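Local coordinates for protein restriction endonuclease AspBHI (PDB 4OC8) that recognises modified DNA and cleaves it as a modification-dependent restriction endonuclease, assembling as a tetramer of identical subunits, at residues F108-H112 and A149-L153; A254-L259 and W380-I384; L321-I325 and G351-I355. All blocks are in the same frame, centred on the assembly; numbering follows the deposited sequence.

Contact 1: F108-H112 and A149-L153; sequences FDWAH and ATEDL. With PO4 (phosphate ion), chain H.
A histidine-carboxylate hydrogen bond where a helix meets a loop links the two, and H112 with D152 illustrates the principle. Segment 108-112 is a helical turn near the C-terminal end of helix 100-113, closed by H112 N to F108 O at 2.9 Å. Segment 149-153 is the irregular lead-in to strand 153-160, and L153 already has extended angles (-137°/110°). The CA atoms of F108 and L153 lie 7.1 Å apart, those of H112 and A149 8.4 Å.

H112 (chi1 m, -83°; chi2 -101°) uses both ring nitrogens: NE2 donates to D152 OD2 (2.6 Å, nearly straight) and ND1 to O1 of a phosphate ion, probably from the crystallisation liquor (3.1 Å). D152 takes the p rotamer, which carries its carboxylate to the helix, OD2 also meeting the F108 edge at CD2 (3.2 Å). H112 CE1 lies 3.1 Å from A149 O. F108 (chi1 m, chi2 86°) receives L153 CB over one face, 3.9 Å from the ring centroid, a CH-pi contact.

K158 and T159 of the second subunit also bind the phosphate, and R164 of that subunit forms a salt bridge with D109. The arrangement is a His-carboxylate hydrogen bond at a subunit interface, within the PUA-related N-terminal region.

Contact 2: A254-L259 and W380-I384; sequences ACAGAL and WLDGI
Two helices crossing nearly at right angles illustrate how small residues let bulky ones in. The axes of segments 254-259 and 380-384 approach to 10.3 Å with a crossing angle of 104°, a steep helix-helix packing that joins helix 251-263 of the PDDEXK-type nuclease region to the C-terminal helix 374-386. Both segments are regular alpha-helix, with A258 N to A254 O at 3.0 Å and I384 N to W380 O at 2.9 Å; the closest CA pair, C255 and I384, is 6.4 Å apart.

Segment 254-259 offers a low surface of A254, C255 and A258, on which I384 and W380 rest. I384 (chi1 m, chi2 t) extends CD1 to within 4.0 Å of both C255 CA and A258 CB, while its CG2 lies 4.3 Å from A254 CB. W380, with chi1 t and chi2 68°, reaches across the gap with its six-membered ring. L381 (m, t) adds CD2 at 4.1 Å from C255 SG. Beyond the pair, L259 also packs on I362 and L365 of helix 359-368, and W380 on L366. The indole tip abuts two residues: W380 CH2 lies 3.7 Å from C255 SG, an oblique sulfur-aromatic contact, and 3.7 Å from L259 CG.

Contact 3: L321-I325 and G351-I355; sequences LISRI and GHPVI
Branched aliphatic side chains join a helix end to the start of a strand, the outermost of its sheet within this chain, in segments 321-325 and 351-355, a compact example of such packing. The first segment is the end of helix 315-324 (L321 to R324) plus I325, the first residue beyond it; the second leaves helix 341-349 through G351, whose phi is positive (69°), and enters strand 354-357 at V354. I322 and H352 form the nearest CA pair at 7.6 Å, with I325 and P353 next at 8.6 Å.

L321 (chi1 t, chi2 p) starts the contact with CD2 3.7 Å from V354 CG1. I322 has both chi angles near -60°, which brings CD1 against two partners: it sits over one face of the H352 imidazole, 3.8 Å from the centroid in a CH-pi contact, and meets V354 CG2 at 3.6 Å. To present that face, H352 adopts chi1 m with chi2 -73°. R324 turns elsewhere, making salt bridges with D282 and E303. I325 has chi1 p and chi2 t; its CD1 reaches V354 CG2 at 3.8 Å and P353 CG at 4.2 Å.

V354 (chi1 t) thus receives all three aliphatic residues. P353 (phi/psi -77°/66°) is the centre of an inverse gamma turn, with a weak V354 N to H352 O hydrogen bond of 2.8 Å, as the chain bends into the strand. In the PDDEXK-type fold, helix 315-324 and the residue after it pack on strand 294-305, L321 and I325 touching A301, while strand 354-357 runs parallel to 330-335 through backbone hydrogen bonds between I355 and both G331 and L333.

Overall arrangement
The three contacts show chemistry following place. Contact 1 stands apart in the N-terminal region, its centre 36 Å from that of contact 2 and 40 Å from that of contact 3; it is the most polar, with a histidine-carboxylate hydrogen bond and a phosphate shared with the second subunit. Contacts 2 and 3 belong to the nuclease half and are apolar, both only partly buried. Contact 2 joins helix to helix, contact 3 a helix end to a strand and the loop before it. Their nearest atoms are about 9 Å apart, and strand 330-335 lies beside both, with V334 meeting contact 2 and L333 contact 3. All three touch the second subunit, contact 1 most extensively.

Contact 1: F108-H112 and A149-L153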
ATOM      1  N   PHE A 108      17.003 -15.482  16.905  1.00 37.22           N
ATOM      2  CA  PHE A 108      17.248 -14.513  15.835  1.00 33.65           C
ATOM      3  C   PHE A 108      18.737 -14.245  15.629  1.00 31.17           C
ATOM      4  O   PHE A 108      19.184 -13.975  14.507  1.00 37.68           O
ATOM      5  CB  PHE A 108      16.439 -13.230  16.049  1.00 27.43           C
ATOM      6  CG  PHE A 108      14.993 -13.380  15.686  1.00 29.40           C
ATOM      7  CD1 PHE A 108      14.079 -13.867  16.607  1.00 26.93           C
ATOM      8  CD2 PHE A 108      14.554 -13.080  14.406  1.00 29.27           C
ATOM      9  CE1 PHE A 108      12.750 -14.035  16.266  1.00 24.71           C
ATOM     10  CE2 PHE A 108      13.227 -13.244  14.059  1.00 24.96           C
ATOM     11  CZ  PHE A 108      12.325 -13.723  14.990  1.00 27.18           C
ATOM     12  N   ASP A 109      19.500 -14.356  16.713  1.00 31.95           N
ATOM     13  CA  ASP A 109      20.957 -14.280  16.655  1.00 36.61           C
ATOM     14  C   ASP A 109      21.491 -15.366  15.732  1.00 42.98           C
ATOM     15  O   ASP A 109      22.273 -15.089  14.823  1.00 42.39           O
ATOM     16  CB  ASP A 109      21.572 -14.453  18.046  1.00 40.48           C
ATOM     17  CG  ASP A 109      21.692 -13.146  18.804  1.00 47.77           C
ATOM     18  OD1 ASP A 109      21.076 -12.141  18.381  1.00 51.92           O
ATOM     19  OD2 ASP A 109      22.398 -13.130  19.837  1.00 45.03           O
ATOM     20  N   TRP A 110      21.058 -16.601  15.975  1.00 38.54           N
ATOM     21  CA  TRP A 110      21.498 -17.748  15.190  1.00 32.59           C
ATOM     22  C   TRP A 110      21.099 -17.591  13.736  1.00 36.92           C
ATOM     23  O   TRP A 110      21.938 -17.695  12.844  1.00 39.76           O
ATOM     24  CB  TRP A 110      20.921 -19.046  15.754  1.00 31.06           C
ATOM     25  CG  TRP A 110      21.556 -19.473  17.031  1.00 37.84           C
ATOM     26  CD1 TRP A 110      22.839 -19.239  17.426  1.00 35.86           C
ATOM     27  CD2 TRP A 110      20.930 -20.194  18.100  1.00 39.98           C
ATOM     28  NE1 TRP A 110      23.055 -19.774  18.672  1.00 40.41           N
ATOM     29  CE2 TRP A 110      21.899 -20.364  19.108  1.00 41.17           C
ATOM     30  CE3 TRP A 110      19.648 -20.711  18.300  1.00 37.91           C
ATOM     31  CZ2 TRP A 110      21.626 -21.041  20.293  1.00 47.86           C
ATOM     32  CZ3 TRP A 110      19.378 -21.373  19.482  1.00 41.31           C
ATOM     33  CH2 TRP A 110      20.362 -21.533  20.464  1.00 45.64           C
ATOM     34  N   ALA A 111      19.815 -17.332  13.507  1.00 36.49           N
ATOM     35  CA  ALA A 111      19.309 -17.116  12.158  1.00 32.62           C
ATOM     36  C   ALA A 111      20.103 -16.051  11.404  1.00 37.74           C
ATOM     37  O   ALA A 111      20.354 -16.191  10.210  1.00 48.82           O
ATOM     38  CB  ALA A 111      17.842 -16.749  12.202  1.00 26.24           C
ATOM     39  N   HIS A 112      20.516 -14.997  12.102  1.00 42.65           N
ATOM     40  CA  HIS A 112      21.225 -13.902  11.440  1.00 42.38           C
ATOM     41  C   HIS A 112      22.726 -14.111  11.281  1.00 43.04           C
ATOM     42  O   HIS A 112      23.347 -13.508  10.407  1.00 45.97           O
ATOM     43  CB  HIS A 112      20.933 -12.563  12.132  1.00 41.65           C
ATOM     44  CG  HIS A 112      19.656 -11.932  11.674  1.00 28.39           C
ATOM     45  ND1 HIS A 112      19.626 -10.906  10.758  1.00 35.61           N
ATOM     46  CD2 HIS A 112      18.367 -12.225  11.963  1.00 23.70           C
ATOM     47  CE1 HIS A 112      18.367 -10.573  10.518  1.00 35.75           C
ATOM     48  NE2 HIS A 112      17.587 -11.359  11.233  1.00 32.64           N
ATOM     49  N   ALA A 149      16.050  -6.833   6.957  1.00 38.87           N
ATOM     50  CA  ALA A 149      16.759  -7.745   7.850  1.00 34.30           C
ATOM     51  C   ALA A 149      16.671  -7.305   9.303  1.00 41.55           C
ATOM     52  O   ALA A 149      16.425  -8.125  10.189  1.00 37.18           O
ATOM     53  CB  ALA A 149      18.211  -7.877   7.431  1.00 34.32           C
ATOM     54  N   THR A 150      16.853  -6.006   9.536  1.00 34.10           N
ATOM     55  CA  THR A 150      16.919  -5.465  10.889  1.00 32.95           C
ATOM     56  C   THR A 150      15.575  -5.396  11.605  1.00 33.54           C
ATOM     57  O   THR A 150      15.528  -5.180  12.816  1.00 43.80           O
ATOM     58  CB  THR A 150      17.543  -4.062  10.903  1.00 34.52           C
ATOM     59  OG1 THR A 150      16.878  -3.239   9.939  1.00 46.43           O
ATOM     60  CG2 THR A 150      19.021  -4.131  10.566  1.00 32.78           C
ATOM     61  N   GLU A 151      14.487  -5.588  10.872  1.00 37.48           N
ATOM     62  CA  GLU A 151      13.162  -5.362  11.438  1.00 36.31           C
ATOM     63  C   GLU A 151      12.392  -6.634  11.795  1.00 37.66           C
ATOM     64  O   GLU A 151      11.182  -6.586  12.001  1.00 37.16           O
ATOM     65  CB  GLU A 151      12.329  -4.480  10.499  1.00 40.50           C
ATOM     66  CG  GLU A 151      12.826  -3.036  10.413  1.00 52.25           C
ATOM     67  CD  GLU A 151      12.001  -2.176   9.470  1.00 69.03           C
ATOM     68  OE1 GLU A 151      11.264  -2.740   8.631  1.00 74.76           O
ATOM     69  OE2 GLU A 151      12.090  -0.933   9.569  1.00 58.48           O
ATOM     70  N   ASP A 152      13.085  -7.767  11.875  1.00 37.23           N
ATOM     71  CA  ASP A 152      12.408  -9.031  12.174  1.00 30.62           C
ATOM     72  C   ASP A 152      12.268  -9.306  13.676  1.00 32.01           C
ATOM     73  O   ASP A 152      11.375 -10.034  14.104  1.00 40.01           O
ATOM     74  CB  ASP A 152      13.064 -10.213  11.444  1.00 29.20           C
ATOM     75  CG  ASP A 152      14.515 -10.434  11.844  1.00 40.08           C
ATOM     76  OD1 ASP A 152      15.155  -9.501  12.380  1.00 40.41           O
ATOM     77  OD2 ASP A 152      15.020 -11.553  11.603  1.00 43.72           O
ATOM     78  N   LEU A 153      13.155  -8.726  14.472  1.00 26.35           N
ATOM     79  CA  LEU A 153      13.024  -8.785  15.919  1.00 31.21           C
ATOM     80  C   LEU A 153      13.339  -7.411  16.497  1.00 29.87           C
ATOM     81  O   LEU A 153      14.491  -6.975  16.468  1.00 31.36           O
ATOM     82  CB  LEU A 153      13.969  -9.828  16.511  1.00 29.23           C
ATOM     83  CG  LEU A 153      13.936  -9.866  18.042  1.00 33.80           C
ATOM     84  CD1 LEU A 153      12.654 -10.534  18.534  1.00 29.16           C
ATOM     85  CD2 LEU A 153      15.167 -10.548  18.610  1.00 28.97           C
TER
HETATM   86  P   PO4 H 401      21.599  -8.009   9.554  1.00 54.80           P
HETATM   87  O1  PO4 H 401      22.153  -9.413   9.663  1.00 49.84           O
HETATM   88  O2  PO4 H 401      20.299  -7.953  10.326  1.00 46.50           O
HETATM   89  O3  PO4 H 401      22.585  -7.011  10.125  1.00 44.54           O
HETATM   90  O4  PO4 H 401      21.365  -7.664   8.101  1.00 40.90           O

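Contact 2: A254-L259 and W380-I384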
ATOM      1  N   ALA A 254     -12.673  15.051   8.853  1.00 43.09           N
ATOM      2  CA  ALA A 254     -11.303  15.246   9.307  1.00 41.20           C
ATOM      3  C   ALA A 254     -10.864  14.033  10.107  1.00 43.55           C
ATOM      4  O   ALA A 254      -9.839  13.419   9.803  1.00 46.90           O
ATOM      5  CB  ALA A 254     -11.182  16.508  10.141  1.00 40.03           C
ATOM      6  N   CYS A 255     -11.672  13.670  11.099  1.00 44.47           N
ATOM      7  CA  CYS A 255     -11.399  12.498  11.920  1.00 42.66           C
ATOM      8  C   CYS A 255     -11.200  11.272  11.035  1.00 43.50           C
ATOM      9  O   CYS A 255     -10.226  10.522  11.203  1.00 37.33           O
ATOM     10  CB  CYS A 255     -12.540  12.260  12.907  1.00 32.82           C
ATOM     11  SG  CYS A 255     -12.380  10.741  13.855  1.00 45.89           S
ATOM     12  N   ALA A 256     -12.095  11.099  10.063  1.00 35.56           N
ATOM     13  CA  ALA A 256     -12.008   9.955   9.172  1.00 36.97           C
ATOM     14  C   ALA A 256     -10.632   9.965   8.524  1.00 42.70           C
ATOM     15  O   ALA A 256      -9.917   8.955   8.547  1.00 46.74           O
ATOM     16  CB  ALA A 256     -13.098  10.005   8.129  1.00 32.75           C
ATOM     17  N   GLY A 257     -10.248  11.133   8.010  1.00 40.95           N
ATOM     18  CA  GLY A 257      -8.952  11.312   7.379  1.00 35.12           C
ATOM     19  C   GLY A 257      -7.844  10.813   8.280  1.00 37.43           C
ATOM     20  O   GLY A 257      -6.999  10.025   7.851  1.00 51.46           O
ATOM     21  N   ALA A 258      -7.884  11.220   9.546  1.00 33.57           N
ATOM     22  CA  ALA A 258      -6.843  10.832  10.481  1.00 33.76           C
ATOM     23  C   ALA A 258      -6.800   9.310  10.572  1.00 35.75           C
ATOM     24  O   ALA A 258      -5.736   8.695  10.419  1.00 38.94           O
ATOM     25  CB  ALA A 258      -7.084  11.459  11.837  1.00 27.80           C
ATOM     26  N   LEU A 259      -7.973   8.708  10.749  1.00 36.96           N
ATOM     27  CA  LEU A 259      -8.072   7.260  10.848  1.00 40.86           C
ATOM     28  C   LEU A 259      -7.523   6.621   9.580  1.00 37.15           C
ATOM     29  O   LEU A 259      -6.810   5.613   9.638  1.00 42.98           O
ATOM     30  CB  LEU A 259      -9.519   6.835  11.095  1.00 38.90           C
ATOM     31  CG  LEU A 259     -10.031   7.083  12.515  1.00 41.74           C
ATOM     32  CD1 LEU A 259     -11.548   6.963  12.576  1.00 45.24           C
ATOM     33  CD2 LEU A 259      -9.377   6.098  13.474  1.00 37.08           C
ATOM     34  N   TRP A 380      -7.194  12.768  21.730  1.00 51.17           N
ATOM     35  CA  TRP A 380      -6.929  12.424  20.342  1.00 37.74           C
ATOM     36  C   TRP A 380      -7.721  13.314  19.388  1.00 53.35           C
ATOM     37  O   TRP A 380      -7.166  13.872  18.431  1.00 52.45           O
ATOM     38  CB  TRP A 380      -7.267  10.952  20.099  1.00 50.76           C
ATOM     39  CG  TRP A 380      -7.059  10.502  18.685  1.00 46.99           C
ATOM     40  CD1 TRP A 380      -5.868  10.371  18.036  1.00 38.44           C
ATOM     41  CD2 TRP A 380      -8.070  10.111  17.750  1.00 45.70           C
ATOM     42  NE1 TRP A 380      -6.075   9.934  16.753  1.00 49.40           N
ATOM     43  CE2 TRP A 380      -7.421   9.764  16.552  1.00 46.05           C
ATOM     44  CE3 TRP A 380      -9.465  10.023  17.807  1.00 49.41           C
ATOM     45  CZ2 TRP A 380      -8.110   9.334  15.422  1.00 45.20           C
ATOM     46  CZ3 TRP A 380     -10.152   9.596  16.683  1.00 47.21           C
ATOM     47  CH2 TRP A 380      -9.474   9.255  15.509  1.00 47.29           C
ATOM     48  N   LEU A 381      -9.017  13.446  19.662  1.00 53.90           N
ATOM     49  CA  LEU A 381      -9.898  14.294  18.865  1.00 44.81           C
ATOM     50  C   LEU A 381      -9.485  15.766  18.936  1.00 50.04           C
ATOM     51  O   LEU A 381      -9.542  16.488  17.934  1.00 48.61           O
ATOM     52  CB  LEU A 381     -11.349  14.119  19.311  1.00 37.66           C
ATOM     53  CG  LEU A 381     -11.970  12.772  18.948  1.00 43.01           C
ATOM     54  CD1 LEU A 381     -13.315  12.589  19.620  1.00 40.69           C
ATOM     55  CD2 LEU A 381     -12.108  12.641  17.441  1.00 46.20           C
ATOM     56  N   ASP A 382      -9.071  16.204  20.122  1.00 52.44           N
ATOM     57  CA  ASP A 382      -8.540  17.552  20.286  1.00 59.99           C
ATOM     58  C   ASP A 382      -7.357  17.738  19.345  1.00 55.53           C
ATOM     59  O   ASP A 382      -7.235  18.766  18.665  1.00 50.88           O
ATOM     60  CB  ASP A 382      -8.114  17.797  21.738  1.00 60.12           C
ATOM     61  CG  ASP A 382      -9.300  17.938  22.682  1.00 63.50           C
ATOM     62  OD1 ASP A 382     -10.353  18.457  22.249  1.00 64.09           O
ATOM     63  OD2 ASP A 382      -9.173  17.533  23.858  1.00 55.99           O
ATOM     64  N   GLY A 383      -6.502  16.719  19.299  1.00 57.26           N
ATOM     65  CA  GLY A 383      -5.366  16.696  18.395  1.00 55.98           C
ATOM     66  C   GLY A 383      -5.769  16.829  16.940  1.00 50.95           C
ATOM     67  O   GLY A 383      -5.201  17.639  16.206  1.00 49.40           O
ATOM     68  N   ILE A 384      -6.752  16.038  16.519  1.00 49.80           N
ATOM     69  CA  ILE A 384      -7.222  16.098  15.136  1.00 47.53           C
ATOM     70  C   ILE A 384      -7.743  17.483  14.782  1.00 56.14           C
ATOM     71  O   ILE A 384      -7.304  18.079  13.802  1.00 61.56           O
ATOM     72  CB  ILE A 384      -8.347  15.092  14.862  1.00 46.56           C
ATOM     73  CG1 ILE A 384      -7.931  13.689  15.290  1.00 52.08           C
ATOM     74  CG2 ILE A 384      -8.735  15.111  13.387  1.00 44.37           C
ATOM     75  CD1 ILE A 384      -9.034  12.677  15.130  1.00 55.38           C
TER

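Contact 3: L321-I325 and G351-I355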
ATOM      1  N   LEU A 321     -20.329   7.022  -2.683  1.00 49.32           N
ATOM      2  CA  LEU A 321     -18.897   6.763  -2.802  1.00 49.11           C
ATOM      3  C   LEU A 321     -18.545   6.070  -4.120  1.00 45.48           C
ATOM      4  O   LEU A 321     -17.551   6.407  -4.767  1.00 44.41           O
ATOM      5  CB  LEU A 321     -18.414   5.929  -1.613  1.00 45.78           C
ATOM      6  CG  LEU A 321     -16.965   5.439  -1.660  1.00 44.88           C
ATOM      7  CD1 LEU A 321     -16.013   6.615  -1.780  1.00 38.63           C
ATOM      8  CD2 LEU A 321     -16.629   4.590  -0.434  1.00 41.53           C
ATOM      9  N   ILE A 322     -19.370   5.103  -4.509  1.00 36.21           N
ATOM     10  CA  ILE A 322     -19.176   4.376  -5.754  1.00 48.53           C
ATOM     11  C   ILE A 322     -19.187   5.350  -6.923  1.00 52.95           C
ATOM     12  O   ILE A 322     -18.343   5.273  -7.816  1.00 56.14           O
ATOM     13  CB  ILE A 322     -20.273   3.313  -5.968  1.00 53.02           C
ATOM     14  CG1 ILE A 322     -20.234   2.274  -4.851  1.00 51.90           C
ATOM     15  CG2 ILE A 322     -20.099   2.624  -7.309  1.00 45.66           C
ATOM     16  CD1 ILE A 322     -18.938   1.521  -4.780  1.00 54.05           C
ATOM     17  N   SER A 323     -20.138   6.278  -6.904  1.00 52.73           N
ATOM     18  CA  SER A 323     -20.222   7.279  -7.959  1.00 49.31           C
ATOM     19  C   SER A 323     -19.033   8.234  -7.892  1.00 50.46           C
ATOM     20  O   SER A 323     -18.624   8.800  -8.907  1.00 49.36           O
ATOM     21  CB  SER A 323     -21.531   8.059  -7.866  1.00 44.15           C
ATOM     22  OG  SER A 323     -21.357   9.241  -7.110  1.00 59.06           O
ATOM     23  N   ARG A 324     -18.476   8.412  -6.698  1.00 51.78           N
ATOM     24  CA  ARG A 324     -17.300   9.275  -6.559  1.00 48.58           C
ATOM     25  C   ARG A 324     -15.960   8.607  -6.897  1.00 57.67           C
ATOM     26  O   ARG A 324     -14.946   9.296  -7.027  1.00 54.20           O
ATOM     27  CB  ARG A 324     -17.248   9.912  -5.167  1.00 43.58           C
ATOM     28  CG  ARG A 324     -18.228  11.060  -4.995  1.00 52.19           C
ATOM     29  CD  ARG A 324     -18.294  11.546  -3.561  1.00 47.62           C
ATOM     30  NE  ARG A 324     -16.972  11.830  -3.021  1.00 45.59           N
ATOM     31  CZ  ARG A 324     -16.532  11.369  -1.856  1.00 45.78           C
ATOM     32  NH1 ARG A 324     -17.316  10.607  -1.106  1.00 46.00           N
ATOM     33  NH2 ARG A 324     -15.311  11.673  -1.440  1.00 40.49           N
ATOM     34  N   ILE A 325     -15.938   7.281  -7.039  1.00 55.26           N
ATOM     35  CA  ILE A 325     -14.673   6.605  -7.359  1.00 57.87           C
ATOM     36  C   ILE A 325     -14.522   6.250  -8.834  1.00 59.70           C
ATOM     37  O   ILE A 325     -13.643   5.468  -9.198  1.00 68.16           O
ATOM     38  CB  ILE A 325     -14.445   5.321  -6.523  1.00 50.19           C
ATOM     39  CG1 ILE A 325     -15.498   4.264  -6.854  1.00 45.75           C
ATOM     40  CG2 ILE A 325     -14.421   5.637  -5.035  1.00 45.21           C
ATOM     41  CD1 ILE A 325     -15.382   3.035  -6.012  1.00 40.77           C
ATOM     42  N   GLY A 351     -17.462  -6.396  -6.993  1.00 57.89           N
ATOM     43  CA  GLY A 351     -16.025  -6.195  -7.006  1.00 60.81           C
ATOM     44  C   GLY A 351     -15.571  -4.746  -6.935  1.00 64.87           C
ATOM     45  O   GLY A 351     -14.496  -4.407  -7.434  1.00 59.26           O
ATOM     46  N   HIS A 352     -16.382  -3.893  -6.315  1.00 56.52           N
ATOM     47  CA  HIS A 352     -16.018  -2.494  -6.116  1.00 49.58           C
ATOM     48  C   HIS A 352     -14.787  -2.359  -5.223  1.00 55.85           C
ATOM     49  O   HIS A 352     -14.703  -2.994  -4.169  1.00 55.60           O
ATOM     50  CB  HIS A 352     -17.181  -1.726  -5.489  1.00 55.46           C
ATOM     51  CG  HIS A 352     -18.387  -1.634  -6.365  1.00 60.61           C
ATOM     52  ND1 HIS A 352     -18.441  -0.812  -7.474  1.00 67.35           N
ATOM     53  CD2 HIS A 352     -19.589  -2.253  -6.300  1.00 62.83           C
ATOM     54  CE1 HIS A 352     -19.620  -0.935  -8.051  1.00 67.27           C
ATOM     55  NE2 HIS A 352     -20.338  -1.803  -7.358  1.00 67.95           N
ATOM     56  N   PRO A 353     -13.823  -1.529  -5.642  1.00 45.44           N
ATOM     57  CA  PRO A 353     -12.619  -1.307  -4.836  1.00 38.79           C
ATOM     58  C   PRO A 353     -12.897  -0.376  -3.659  1.00 42.01           C
ATOM     59  O   PRO A 353     -12.362   0.730  -3.611  1.00 46.16           O
ATOM     60  CB  PRO A 353     -11.652  -0.652  -5.829  1.00 32.82           C
ATOM     61  CG  PRO A 353     -12.524   0.014  -6.816  1.00 38.78           C
ATOM     62  CD  PRO A 353     -13.767  -0.824  -6.933  1.00 44.46           C
ATOM     63  N   VAL A 354     -13.721  -0.823  -2.716  1.00 44.44           N
ATOM     64  CA  VAL A 354     -14.119   0.019  -1.590  1.00 36.58           C
ATOM     65  C   VAL A 354     -13.770  -0.609  -0.248  1.00 35.76           C
ATOM     66  O   VAL A 354     -14.247  -1.693   0.074  1.00 46.83           O
ATOM     67  CB  VAL A 354     -15.632   0.310  -1.620  1.00 34.44           C
ATOM     68  CG1 VAL A 354     -16.088   0.896  -0.299  1.00 39.24           C
ATOM     69  CG2 VAL A 354     -15.966   1.244  -2.759  1.00 40.90           C
ATOM     70  N   ILE A 355     -12.937   0.076   0.531  1.00 40.67           N
ATOM     71  CA  ILE A 355     -12.599  -0.364   1.885  1.00 39.22           C
ATOM     72  C   ILE A 355     -13.702   0.033   2.851  1.00 41.10           C
ATOM     73  O   ILE A 355     -14.120   1.184   2.878  1.00 41.48           O
ATOM     74  CB  ILE A 355     -11.293   0.275   2.386  1.00 35.11           C
ATOM     75  CG1 ILE A 355     -10.135  -0.050   1.445  1.00 36.20           C
ATOM     76  CG2 ILE A 355     -10.978  -0.193   3.795  1.00 31.65           C
ATOM     77  CD1 ILE A 355      -8.855   0.653   1.802  1.00 30.46           C
TER